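Long-range contacts in hemolysin activator protein CdiB (Acinetobacter baumannii ACICU, PDB 6WIL), which is an outer-membrane transporter of the TpsB/Omp85 family that probably secretes the partner toxin of a contact-dependent growth inhibition system: residues 250-255 with 271-276; 215-220 with 238-243. All coordinates share one frame; numbering follows the deposited sequence.

In the fold
Both contacts pair neighbouring antiparallel strands of the 16-stranded transmembrane barrel, in series along the chain: contact 2 (215-220 with 238-243) belongs to the first hairpin and contact 1 (250-255 with 271-276) to the second. Their centres lie about 10 Å apart, and strands 232-243 and 251-261 join them, I240 N and I242 N reaching the carbonyls of L254 and L252. Contact 1 is partly buried, with N255 and F272 against helix 8-27 on one face and an aliphatic group with tyrosines on the other. Contact 2 is a surface contact beside the barrel's closing strand, held mostly by main chain, with two glycines opposite asparagines and a small F219-I240 patch.

Contact 1: 250-255 with 271-276; sequences DILSLN and YFISYQ
L254 and I273 form the close-packed middle of this antiparallel pair, their side chains side by side and pointing the same way, with L254 CD2 3.7 Å from I273 CG1. L252 comes to the same isoleucine obliquely: chi2 of 68° places its CD1 3.9 Å from I273 CG1, and both leucines thus touch one methylene. Beyond L252, the ring of Y275 presents its edge to L252 CB and to D250. The Y275 hydroxyl donates to D250 OD2 at 2.6 Å, meeting it from above the carboxylate, whose plane is turned 85° from the ring. D250 OD2 also accepts from F246 N and OD1 from L248 N, which fixes the carboxylate at the start of the strand.

The face of I251, S253, N255, F272, S274 and Q276 is looser across the pair. The side chains of S253 and S274 come nearest each other at their CB atoms, 4.2 Å apart, as do those of N255 and F272. Six backbone bonds join the strands between the two faces; the one from S253 N to S274 O is nearly straight at 170°, whereas Q276 N to I251 O is longer, 3.1 Å, and more bent.

The polar ends on this second face turn to outside partners: N255 ND2 to N237 OD1, and Q276 NE2 to D283 and Q26. F272 packs on L18, L21 and N22 of helix 8-27, while strands 232-243 and 282-295 continue the barrel sheet beside 251-261 and 266-279 respectively.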
ATOM      1  N   ASP A 250     -15.341  -7.124   4.018  1.00 37.99           N
ATOM      2  CA  ASP A 250     -15.295  -5.672   3.985  1.00 27.87           C
ATOM      3  C   ASP A 250     -14.794  -5.115   5.311  1.00 27.83           C
ATOM      4  O   ASP A 250     -14.798  -5.789   6.342  1.00 32.08           O
ATOM      5  CB  ASP A 250     -16.675  -5.099   3.664  1.00 39.36           C
ATOM      6  CG  ASP A 250     -17.785  -5.768   4.459  1.00 56.44           C
ATOM      7  OD1 ASP A 250     -17.651  -6.972   4.767  1.00 41.86           O
ATOM      8  OD2 ASP A 250     -18.792  -5.093   4.771  1.00 49.75           O
ATOM      9  N   ILE A 251     -14.351  -3.864   5.271  1.00 30.95           N
ATOM     10  CA  ILE A 251     -13.854  -3.175   6.456  1.00 36.74           C
ATOM     11  C   ILE A 251     -14.420  -1.764   6.463  1.00 29.95           C
ATOM     12  O   ILE A 251     -14.304  -1.034   5.472  1.00 37.99           O
ATOM     13  CB  ILE A 251     -12.314  -3.155   6.502  1.00 40.00           C
ATOM     14  CG1 ILE A 251     -11.790  -4.539   6.887  1.00 43.56           C
ATOM     15  CG2 ILE A 251     -11.816  -2.104   7.481  1.00 27.90           C
ATOM     16  CD1 ILE A 251     -10.341  -4.743   6.573  1.00 44.44           C
ATOM     17  N   LEU A 252     -15.043  -1.388   7.572  1.00 40.74           N
ATOM     18  CA  LEU A 252     -15.615  -0.063   7.755  1.00 30.39           C
ATOM     19  C   LEU A 252     -14.847   0.652   8.856  1.00 37.99           C
ATOM     20  O   LEU A 252     -14.700   0.122   9.962  1.00 36.83           O
ATOM     21  CB  LEU A 252     -17.101  -0.155   8.106  1.00 27.93           C
ATOM     22  CG  LEU A 252     -17.820   1.155   8.444  1.00 36.92           C
ATOM     23  CD1 LEU A 252     -17.945   2.043   7.219  1.00 28.52           C
ATOM     24  CD2 LEU A 252     -19.190   0.869   9.045  1.00 38.98           C
ATOM     25  N   SER A 253     -14.349   1.844   8.547  1.00 34.53           N
ATOM     26  CA  SER A 253     -13.553   2.623   9.482  1.00 36.24           C
ATOM     27  C   SER A 253     -14.216   3.973   9.715  1.00 42.96           C
ATOM     28  O   SER A 253     -14.727   4.596   8.779  1.00 38.70           O
ATOM     29  CB  SER A 253     -12.126   2.810   8.960  1.00 45.25           C
ATOM     30  OG  SER A 253     -11.551   1.561   8.609  1.00 50.36           O
ATOM     31  N   LEU A 254     -14.211   4.415  10.970  1.00 43.54           N
ATOM     32  CA  LEU A 254     -14.784   5.694  11.360  1.00 45.07           C
ATOM     33  C   LEU A 254     -13.788   6.435  12.235  1.00 40.75           C
ATOM     34  O   LEU A 254     -13.150   5.837  13.107  1.00 42.24           O
ATOM     35  CB  LEU A 254     -16.100   5.511  12.119  1.00 33.24           C
ATOM     36  CG  LEU A 254     -17.119   4.531  11.535  1.00 40.72           C
ATOM     37  CD1 LEU A 254     -18.227   4.258  12.541  1.00 45.85           C
ATOM     38  CD2 LEU A 254     -17.693   5.071  10.240  1.00 41.96           C
ATOM     39  N   ASN A 255     -13.653   7.738  12.003  1.00 35.02           N
ATOM     40  CA  ASN A 255     -12.746   8.557  12.795  1.00 44.59           C
ATOM     41  C   ASN A 255     -13.380   9.915  13.056  1.00 44.91           C
ATOM     42  O   ASN A 255     -13.912  10.542  12.136  1.00 40.20           O
ATOM     43  CB  ASN A 255     -11.397   8.725  12.087  1.00 37.69           C
ATOM     44  CG  ASN A 255     -10.293   9.143  13.036  1.00 61.52           C
ATOM     45  OD1 ASN A 255      -9.614   8.299  13.626  1.00 64.34           O
ATOM     46  ND2 ASN A 255     -10.110  10.452  13.196  1.00 48.87           N
ATOM     47  N   TYR A 271     -14.865  14.538  10.810  1.00 48.06           N
ATOM     48  CA  TYR A 271     -15.515  13.236  10.720  1.00 48.60           C
ATOM     49  C   TYR A 271     -15.047  12.540   9.449  1.00 47.59           C
ATOM     50  O   TYR A 271     -15.044  13.149   8.374  1.00 41.79           O
ATOM     51  CB  TYR A 271     -17.043  13.390  10.722  1.00 46.88           C
ATOM     52  CG  TYR A 271     -17.829  12.102  10.564  1.00 74.40           C
ATOM     53  CD1 TYR A 271     -18.007  11.516   9.313  1.00 87.24           C
ATOM     54  CD2 TYR A 271     -18.419  11.487  11.661  1.00 92.95           C
ATOM     55  CE1 TYR A 271     -18.727  10.345   9.164  1.00 85.15           C
ATOM     56  CE2 TYR A 271     -19.147  10.316  11.519  1.00 91.53           C
ATOM     57  CZ  TYR A 271     -19.297   9.751  10.271  1.00 91.56           C
ATOM     58  OH  TYR A 271     -20.018   8.589  10.127  1.00114.96           O
ATOM     59  N   PHE A 272     -14.673  11.265   9.567  1.00 47.53           N
ATOM     60  CA  PHE A 272     -14.136  10.494   8.449  1.00 41.51           C
ATOM     61  C   PHE A 272     -14.701   9.082   8.472  1.00 52.36           C
ATOM     62  O   PHE A 272     -14.676   8.415   9.510  1.00 42.29           O
ATOM     63  CB  PHE A 272     -12.605  10.444   8.503  1.00 40.27           C
ATOM     64  CG  PHE A 272     -11.980   9.598   7.428  1.00 47.92           C
ATOM     65  CD1 PHE A 272     -11.746  10.118   6.165  1.00 51.03           C
ATOM     66  CD2 PHE A 272     -11.612   8.285   7.684  1.00 59.89           C
ATOM     67  CE1 PHE A 272     -11.165   9.344   5.176  1.00 48.27           C
ATOM     68  CE2 PHE A 272     -11.030   7.507   6.700  1.00 46.61           C
ATOM     69  CZ  PHE A 272     -10.805   8.037   5.443  1.00 47.96           C
ATOM     70  N   ILE A 273     -15.196   8.625   7.325  1.00 36.16           N
ATOM     71  CA  ILE A 273     -15.731   7.278   7.177  1.00 49.82           C
ATOM     72  C   ILE A 273     -15.115   6.645   5.939  1.00 40.92           C
ATOM     73  O   ILE A 273     -15.017   7.284   4.886  1.00 38.25           O
ATOM     74  CB  ILE A 273     -17.271   7.283   7.084  1.00 40.69           C
ATOM     75  CG1 ILE A 273     -17.790   5.921   6.618  1.00 50.54           C
ATOM     76  CG2 ILE A 273     -17.747   8.385   6.161  1.00 45.88           C
ATOM     77  CD1 ILE A 273     -19.296   5.823   6.584  1.00 56.35           C
ATOM     78  N   SER A 274     -14.692   5.391   6.065  1.00 43.26           N
ATOM     79  CA  SER A 274     -14.072   4.665   4.967  1.00 31.59           C
ATOM     80  C   SER A 274     -14.665   3.268   4.895  1.00 39.60           C
ATOM     81  O   SER A 274     -14.802   2.593   5.922  1.00 36.12           O
ATOM     82  CB  SER A 274     -12.554   4.592   5.144  1.00 31.00           C
ATOM     83  OG  SER A 274     -11.924   4.185   3.941  1.00 58.79           O
ATOM     84  N   TYR A 275     -15.026   2.843   3.688  1.00 37.97           N
ATOM     85  CA  TYR A 275     -15.513   1.494   3.441  1.00 44.92           C
ATOM     86  C   TYR A 275     -14.701   0.873   2.315  1.00 41.40           C
ATOM     87  O   TYR A 275     -14.403   1.533   1.315  1.00 33.55           O
ATOM     88  CB  TYR A 275     -16.997   1.500   3.086  1.00 32.08           C
ATOM     89  CG  TYR A 275     -17.616   0.128   2.965  1.00 35.91           C
ATOM     90  CD1 TYR A 275     -17.711  -0.713   4.068  1.00 32.81           C
ATOM     91  CD2 TYR A 275     -18.132  -0.318   1.756  1.00 39.28           C
ATOM     92  CE1 TYR A 275     -18.291  -1.963   3.966  1.00 37.42           C
ATOM     93  CE2 TYR A 275     -18.715  -1.567   1.645  1.00 44.39           C
ATOM     94  CZ  TYR A 275     -18.789  -2.386   2.751  1.00 49.86           C
ATOM     95  OH  TYR A 275     -19.364  -3.631   2.638  1.00 52.28           O
ATOM     96  N   GLN A 276     -14.349  -0.400   2.479  1.00 42.12           N
ATOM     97  CA  GLN A 276     -13.460  -1.079   1.546  1.00 34.15           C
ATOM     98  C   GLN A 276     -13.823  -2.553   1.495  1.00 37.59           C
ATOM     99  O   GLN A 276     -13.913  -3.200   2.542  1.00 37.11           O
ATOM    100  CB  GLN A 276     -11.999  -0.911   1.974  1.00 34.89           C
ATOM    101  CG  GLN A 276     -11.010  -0.839   0.829  1.00 59.44           C
ATOM    102  CD  GLN A 276      -9.578  -0.723   1.312  1.00 58.25           C
ATOM    103  OE1 GLN A 276      -9.325  -0.414   2.477  1.00 66.82           O
ATOM    104  NE2 GLN A 276      -8.631  -0.982   0.419  1.00 64.38           N
TER

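Contact 2: 215-220 with 238-243; sequences QKVNFN and IGIGIN
N218 and G241 exchange a pair of backbone hydrogen bonds, N218 N to G241 O and G241 N to N218 O, each 2.7 Å. N220 and G239 repeat the pattern, G239 N reaching N220 O at 2.6 Å and 166°, N220 N returning a more bent bond to G239 O. A fifth bond, N243 N to K216 O, extends the ladder past the start of strand 217-228.

Several of these carbonyls have a second, weaker partner: N218 O also receives the CA-H of I240 at 3.2 Å, and K216 O that of I242. Near the turn into the strand, Q215 NE2 folds back on its own segment and donates to V217 O, nearly in its amide plane. N243 rests its CB 3.5 Å from Q215 O, while its ND2 is satisfied by R183 O.

Apolar contact lies on the face of V217, F219, I240 and I242. There F219 and I240 lie side by side, F219 CE1 3.7 Å from I240 CD1, and V217 CG1 makes a longer approach to I240 CG2. F219 also meets the ring of the C-terminal Y560, planes about 25° apart.

With glycines opposite N218 and N220, no side chain of those partners answers theirs, and the pairing rests chiefly on the main-chain bonds; the backbone N-H groups of I240 and I242 point away to the carbonyls of L254 and L252 on strand 251-261, as expected in a continuous barrel wall.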
ATOM      1  N   GLN A 215     -11.538  -9.771  15.702  1.00 45.87           N
ATOM      2  CA  GLN A 215     -12.409  -8.963  16.550  1.00 42.77           C
ATOM      3  C   GLN A 215     -13.267  -8.025  15.707  1.00 41.75           C
ATOM      4  O   GLN A 215     -12.752  -7.259  14.888  1.00 45.74           O
ATOM      5  CB  GLN A 215     -11.566  -8.168  17.548  1.00 38.34           C
ATOM      6  CG  GLN A 215     -12.360  -7.274  18.485  1.00 43.19           C
ATOM      7  CD  GLN A 215     -11.467  -6.570  19.486  1.00 51.95           C
ATOM      8  OE1 GLN A 215     -10.445  -7.110  19.904  1.00 55.87           O
ATOM      9  NE2 GLN A 215     -11.843  -5.355  19.868  1.00 51.37           N
ATOM     10  N   LYS A 216     -14.585  -8.105  15.910  1.00 39.57           N
ATOM     11  CA  LYS A 216     -15.521  -7.426  15.015  1.00 39.39           C
ATOM     12  C   LYS A 216     -15.439  -5.910  15.149  1.00 34.57           C
ATOM     13  O   LYS A 216     -15.536  -5.190  14.150  1.00 43.34           O
ATOM     14  CB  LYS A 216     -16.949  -7.904  15.280  1.00 44.40           C
ATOM     15  CG  LYS A 216     -17.146  -9.406  15.141  1.00 50.25           C
ATOM     16  CD  LYS A 216     -18.384  -9.730  14.319  1.00 52.01           C
ATOM     17  CE  LYS A 216     -18.141  -9.503  12.832  1.00 56.00           C
ATOM     18  NZ  LYS A 216     -17.203 -10.511  12.253  1.00 52.74           N
ATOM     19  N   VAL A 217     -15.270  -5.403  16.367  1.00 32.52           N
ATOM     20  CA  VAL A 217     -15.316  -3.970  16.633  1.00 28.50           C
ATOM     21  C   VAL A 217     -14.030  -3.566  17.335  1.00 45.27           C
ATOM     22  O   VAL A 217     -13.654  -4.168  18.346  1.00 45.21           O
ATOM     23  CB  VAL A 217     -16.541  -3.585  17.485  1.00 32.25           C
ATOM     24  CG1 VAL A 217     -16.578  -2.085  17.711  1.00 43.87           C
ATOM     25  CG2 VAL A 217     -17.825  -4.064  16.815  1.00 32.09           C
ATOM     26  N   ASN A 218     -13.361  -2.548  16.803  1.00 39.07           N
ATOM     27  CA  ASN A 218     -12.095  -2.078  17.341  1.00 49.95           C
ATOM     28  C   ASN A 218     -12.182  -0.588  17.616  1.00 39.70           C
ATOM     29  O   ASN A 218     -12.732   0.170  16.813  1.00 42.04           O
ATOM     30  CB  ASN A 218     -10.936  -2.370  16.378  1.00 34.53           C
ATOM     31  CG  ASN A 218     -10.687  -3.851  16.208  1.00 55.69           C
ATOM     32  OD1 ASN A 218     -11.433  -4.541  15.514  1.00 54.95           O
ATOM     33  ND2 ASN A 218      -9.632  -4.351  16.842  1.00 65.50           N
ATOM     34  N   PHE A 219     -11.641  -0.176  18.755  1.00 40.43           N
ATOM     35  CA  PHE A 219     -11.649   1.215  19.169  1.00 48.18           C
ATOM     36  C   PHE A 219     -10.220   1.712  19.313  1.00 57.02           C
ATOM     37  O   PHE A 219      -9.318   0.961  19.694  1.00 51.42           O
ATOM     38  CB  PHE A 219     -12.396   1.407  20.491  1.00 51.40           C
ATOM     39  CG  PHE A 219     -13.871   1.158  20.398  1.00 56.46           C
ATOM     40  CD1 PHE A 219     -14.714   2.104  19.842  1.00 66.82           C
ATOM     41  CD2 PHE A 219     -14.418  -0.018  20.881  1.00 55.69           C
ATOM     42  CE1 PHE A 219     -16.077   1.876  19.760  1.00 53.74           C
ATOM     43  CE2 PHE A 219     -15.778  -0.250  20.803  1.00 51.30           C
ATOM     44  CZ  PHE A 219     -16.607   0.697  20.241  1.00 47.80           C
ATOM     45  N   ASN A 220     -10.026   2.987  18.994  1.00 53.67           N
ATOM     46  CA  ASN A 220      -8.732   3.646  19.136  1.00 61.30           C
ATOM     47  C   ASN A 220      -8.985   5.074  19.588  1.00 58.94           C
ATOM     48  O   ASN A 220      -9.559   5.870  18.838  1.00 56.02           O
ATOM     49  CB  ASN A 220      -7.942   3.619  17.828  1.00 46.88           C
ATOM     50  CG  ASN A 220      -7.455   2.236  17.476  1.00 65.30           C
ATOM     51  OD1 ASN A 220      -6.372   1.828  17.891  1.00 80.66           O
ATOM     52  ND2 ASN A 220      -8.254   1.501  16.710  1.00 69.07           N
ATOM     53  N   ILE A 238     -11.085   9.648  18.072  1.00 43.62           N
ATOM     54  CA  ILE A 238     -11.848   8.437  18.349  1.00 38.35           C
ATOM     55  C   ILE A 238     -11.925   7.663  17.042  1.00 42.23           C
ATOM     56  O   ILE A 238     -12.574   8.110  16.087  1.00 42.43           O
ATOM     57  CB  ILE A 238     -13.250   8.741  18.893  1.00 45.83           C
ATOM     58  CG1 ILE A 238     -13.161   9.582  20.167  1.00 48.02           C
ATOM     59  CG2 ILE A 238     -14.008   7.444  19.155  1.00 36.06           C
ATOM     60  CD1 ILE A 238     -14.486  10.180  20.603  1.00 56.09           C
ATOM     61  N   GLY A 239     -11.256   6.517  16.989  1.00 42.85           N
ATOM     62  CA  GLY A 239     -11.273   5.650  15.818  1.00 33.73           C
ATOM     63  C   GLY A 239     -12.074   4.397  16.099  1.00 48.28           C
ATOM     64  O   GLY A 239     -11.921   3.772  17.155  1.00 43.12           O
ATOM     65  N   ILE A 240     -12.942   4.031  15.159  1.00 40.35           N
ATOM     66  CA  ILE A 240     -13.727   2.806  15.251  1.00 44.09           C
ATOM     67  C   ILE A 240     -13.474   1.979  14.000  1.00 40.53           C
ATOM     68  O   ILE A 240     -13.677   2.461  12.880  1.00 47.82           O
ATOM     69  CB  ILE A 240     -15.229   3.080  15.414  1.00 40.67           C
ATOM     70  CG1 ILE A 240     -15.474   4.001  16.606  1.00 49.60           C
ATOM     71  CG2 ILE A 240     -15.979   1.763  15.586  1.00 39.57           C
ATOM     72  CD1 ILE A 240     -16.933   4.133  16.983  1.00 56.40           C
ATOM     73  N   GLY A 241     -13.034   0.741  14.190  1.00 42.75           N
ATOM     74  CA  GLY A 241     -12.905  -0.192  13.093  1.00 27.29           C
ATOM     75  C   GLY A 241     -13.902  -1.324  13.227  1.00 37.56           C
ATOM     76  O   GLY A 241     -13.915  -2.032  14.238  1.00 38.05           O
ATOM     77  N   ILE A 242     -14.755  -1.492  12.222  1.00 30.51           N
ATOM     78  CA  ILE A 242     -15.722  -2.578  12.170  1.00 39.28           C
ATOM     79  C   ILE A 242     -15.263  -3.571  11.112  1.00 36.15           C
ATOM     80  O   ILE A 242     -15.035  -3.196   9.957  1.00 41.59           O
ATOM     81  CB  ILE A 242     -17.137  -2.059  11.872  1.00 39.24           C
ATOM     82  CG1 ILE A 242     -17.573  -1.094  12.975  1.00 44.68           C
ATOM     83  CG2 ILE A 242     -18.111  -3.219  11.754  1.00 33.79           C
ATOM     84  CD1 ILE A 242     -18.543  -0.045  12.512  1.00 53.55           C
ATOM     85  N   ASN A 243     -15.141  -4.835  11.504  1.00 44.51           N
ATOM     86  CA  ASN A 243     -14.537  -5.873  10.681  1.00 32.63           C
ATOM     87  C   ASN A 243     -15.623  -6.779  10.116  1.00 41.85           C
ATOM     88  O   ASN A 243     -16.382  -7.392  10.874  1.00 29.43           O
ATOM     89  CB  ASN A 243     -13.536  -6.681  11.504  1.00 34.07           C
ATOM     90  CG  ASN A 243     -12.721  -7.624  10.660  1.00 40.76           C
ATOM     91  OD1 ASN A 243     -13.049  -8.804  10.537  1.00 50.25           O
ATOM     92  ND2 ASN A 243     -11.644  -7.113  10.076  1.00 50.83           N
TER